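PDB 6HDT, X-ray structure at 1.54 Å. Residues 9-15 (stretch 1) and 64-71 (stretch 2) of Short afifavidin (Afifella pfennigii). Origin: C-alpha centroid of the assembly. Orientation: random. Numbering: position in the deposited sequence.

Stretch 1, residues 9-15: QSAEAFG
Stretch 2 64-71: LTWGNFIG

A helix end can be fastened to a β-hairpin without a single direct hydrogen bond, and residues 9-15 and 64-71 of short afifavidin show how. The first stretch is the last part of a helix, residues 9-14, with phi/psi near -65/-40. Its backbone bonds run from Ala 13 N to Gln 9 O (3.0 Å), from Phe 14 N to Ser 10 O (3.1 Å) and from Gly 15 N to Ala 11 O (3.1 Å). Gly 15 then leaves helical geometry at phi/psi 121/12, where a side chain would jam against the carbonyl oxygen of the preceding residue.

The second stretch is a hairpin. Strands 64-66 and 69-71 run antiparallel, with phi between -115° and -150° and psi between 134° and 161°, and are joined by a type II' turn from Trp 66 to Phe 69. Gly 67 takes the first inner position at 57/-133, a positive phi that favours glycine, and Asn 68 follows at -95/22. Paired bonds close the ladder: Trp 66 N to Phe 69 O (3.0 Å) and Phe 69 N to Trp 66 O (2.9 Å) next to the turn, then Leu 64 N to Gly 71 O and Gly 71 N to Leu 64 O (both 3.0 Å). Thr 65, chi1 t, adds a side-chain bond from OG1 to Phe 69 O at 2.8 Å.

In register, the helix end meets the turn: the CA atoms of Ala 13 and Gly 67 lie 4.9 Å apart, those of Phe 14 and Asn 68 only 4.2 Å. Such closeness brings backbone against backbone. Ala 13 O and Gly 67 O approach to 3.4 Å, but both are acceptors and cannot bond. Phe 14 N, 3.5 Å from Gly 67 O, is poorly angled for it and is already committed to Ser 10 O. What remains is a CA-H...O contact, Phe 14 CA to Gly 67 O at 3.4 Å with 133° at the hydrogen.

Water supplies the polar link that direct bonding lacks. Water 1 lies within hydrogen-bonding distance of three acceptors, Ser 10 O (2.7 Å), Thr 65 OG1 (2.8 Å) and Gly 67 O (2.8 Å); its two hydrogens can serve only two of them at any moment, so the bonds are shared among a helix carbonyl, a strand side chain and the turn. Beside it, Ser 10, chi1 t, sets its OG 3.4 Å from Thr 65 CG2, a van der Waals contact.

The apolar part of the packing centres on Phe 14, which has the largest area covered by the other stretch. With chi1 -168° (t) and chi2 69°, its CA-to-CB bond points sideways while the ring end comes nearer the hairpin. Phe 14 CE1 lies 3.8 Å from Ile 70 CB and 3.6 Å from Asn 68 O. Ile 70, t at both chi angles, points toward the helix, as does Thr 65; Trp 66 and Phe 69 point away, following strand alternation. Altogether 307 Å² is buried, summed over both sides.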

# COMPACT_ATOMS: atom_id res chain seq x y z
N GLN A 9 -3.46 3.30 -20.60
CA GLN A 9 -2.46 4.36 -20.44
C GLN A 9 -1.68 4.19 -19.13
O GLN A 9 -0.49 4.40 -19.08
CB GLN A 9 -3.12 5.73 -20.49
CG GLN A 9 -3.56 6.16 -21.88
CD GLN A 9 -4.44 7.41 -21.84
OE1 GLN A 9 -5.15 7.66 -20.85
NE2 GLN A 9 -4.41 8.19 -22.91
N SER A 10 -2.38 3.80 -18.05
CA SER A 10 -1.70 3.57 -16.79
C SER A 10 -0.69 2.37 -16.85
O SER A 10 0.43 2.42 -16.27
CB SER A 10 -2.75 3.41 -15.68
OG SER A 10 -2.11 3.18 -14.47
N ALA A 11 -1.08 1.30 -17.54
CA ALA A 11 -0.24 0.15 -17.72
C ALA A 11 0.97 0.49 -18.56
O ALA A 11 2.06 0.06 -18.26
CB ALA A 11 -1.00 -0.98 -18.38
N GLU A 12 0.76 1.27 -19.61
CA GLU A 12 1.89 1.60 -20.50
C GLU A 12 2.88 2.54 -19.80
O GLU A 12 4.09 2.38 -19.95
CB GLU A 12 1.40 2.20 -21.82
CG GLU A 12 0.73 1.18 -22.73
CD GLU A 12 0.13 1.80 -23.98
OE1 GLU A 12 0.54 2.93 -24.31
OE2 GLU A 12 -0.76 1.17 -24.61
N ALA A 13 2.37 3.46 -18.98
CA ALA A 13 3.23 4.32 -18.21
C ALA A 13 4.04 3.46 -17.23
O ALA A 13 5.16 3.77 -16.92
CB ALA A 13 2.42 5.39 -17.48
N PHE A 14 3.46 2.37 -16.72
CA PHE A 14 4.24 1.49 -15.85
C PHE A 14 5.34 0.72 -16.60
O PHE A 14 6.38 0.44 -16.03
CB PHE A 14 3.32 0.58 -15.07
CG PHE A 14 3.98 -0.14 -13.95
CD1 PHE A 14 4.44 0.54 -12.81
CD2 PHE A 14 4.15 -1.51 -14.01
CE1 PHE A 14 5.03 -0.16 -11.78
CE2 PHE A 14 4.73 -2.22 -12.96
CZ PHE A 14 5.17 -1.55 -11.86
N GLY A 15 5.10 0.41 -17.87
CA GLY A 15 6.06 -0.25 -18.74
C GLY A 15 5.56 -1.58 -19.32
O GLY A 15 6.33 -2.34 -19.87
N LEU A 64 -2.18 1.65 -5.71
CA LEU A 64 -2.21 2.76 -6.65
C LEU A 64 -0.89 2.83 -7.39
O LEU A 64 0.12 2.32 -6.96
CB LEU A 64 -2.46 4.08 -5.94
CG LEU A 64 -3.81 4.22 -5.24
CD1 LEU A 64 -3.77 5.36 -4.23
CD2 LEU A 64 -4.94 4.36 -6.24
N THR A 65 -0.93 3.52 -8.51
CA THR A 65 0.26 3.66 -9.36
C THR A 65 0.30 5.06 -9.93
O THR A 65 -0.73 5.70 -10.09
CB THR A 65 0.22 2.60 -10.48
OG1 THR A 65 1.35 2.78 -11.35
CG2 THR A 65 -1.03 2.72 -11.32
N TRP A 66 1.51 5.55 -10.18
CA TRP A 66 1.69 6.66 -11.08
C TRP A 66 3.02 6.49 -11.86
O TRP A 66 4.05 6.22 -11.27
CB TRP A 66 1.73 8.01 -10.36
CG TRP A 66 1.92 9.04 -11.37
CD1 TRP A 66 3.11 9.57 -11.80
CD2 TRP A 66 0.92 9.56 -12.21
NE1 TRP A 66 2.89 10.43 -12.84
CE2 TRP A 66 1.55 10.45 -13.12
CE3 TRP A 66 -0.47 9.39 -12.29
CZ2 TRP A 66 0.84 11.17 -14.07
CZ3 TRP A 66 -1.18 10.11 -13.23
CH2 TRP A 66 -0.52 10.98 -14.11
N GLY A 67 2.99 6.71 -13.17
CA GLY A 67 4.21 6.54 -13.94
C GLY A 67 4.75 5.14 -13.73
O GLY A 67 3.99 4.14 -13.78
N ASN A 68 6.05 5.03 -13.46
CA ASN A 68 6.64 3.72 -13.24
C ASN A 68 6.72 3.34 -11.76
O ASN A 68 7.46 2.47 -11.40
CB ASN A 68 8.00 3.57 -13.94
CG ASN A 68 9.04 4.47 -13.37
OD1 ASN A 68 8.82 5.66 -13.24
ND2 ASN A 68 10.18 3.91 -13.00
N PHE A 69 5.89 3.97 -10.94
CA PHE A 69 5.88 3.71 -9.51
C PHE A 69 4.57 3.11 -9.10
O PHE A 69 3.53 3.38 -9.68
CB PHE A 69 6.11 5.03 -8.75
CG PHE A 69 7.40 5.67 -9.12
CD1 PHE A 69 8.58 5.18 -8.61
CD2 PHE A 69 7.42 6.76 -9.95
CE1 PHE A 69 9.80 5.75 -8.96
CE2 PHE A 69 8.64 7.33 -10.33
CZ PHE A 69 9.81 6.83 -9.81
N ILE A 70 4.67 2.28 -8.07
CA ILE A 70 3.55 1.50 -7.60
C ILE A 70 3.64 1.23 -6.11
O ILE A 70 4.72 1.17 -5.54
CB ILE A 70 3.48 0.18 -8.38
CG1 ILE A 70 2.12 -0.53 -8.15
CG2 ILE A 70 4.65 -0.72 -8.06
CD1 ILE A 70 1.86 -1.65 -9.15
N GLY A 71 2.47 1.08 -5.50
CA GLY A 71 2.38 0.58 -4.13
C GLY A 71 1.14 -0.26 -4.01
O GLY A 71 0.11 0.07 -4.61
O HOH W 1 1.20 3.70 -13.98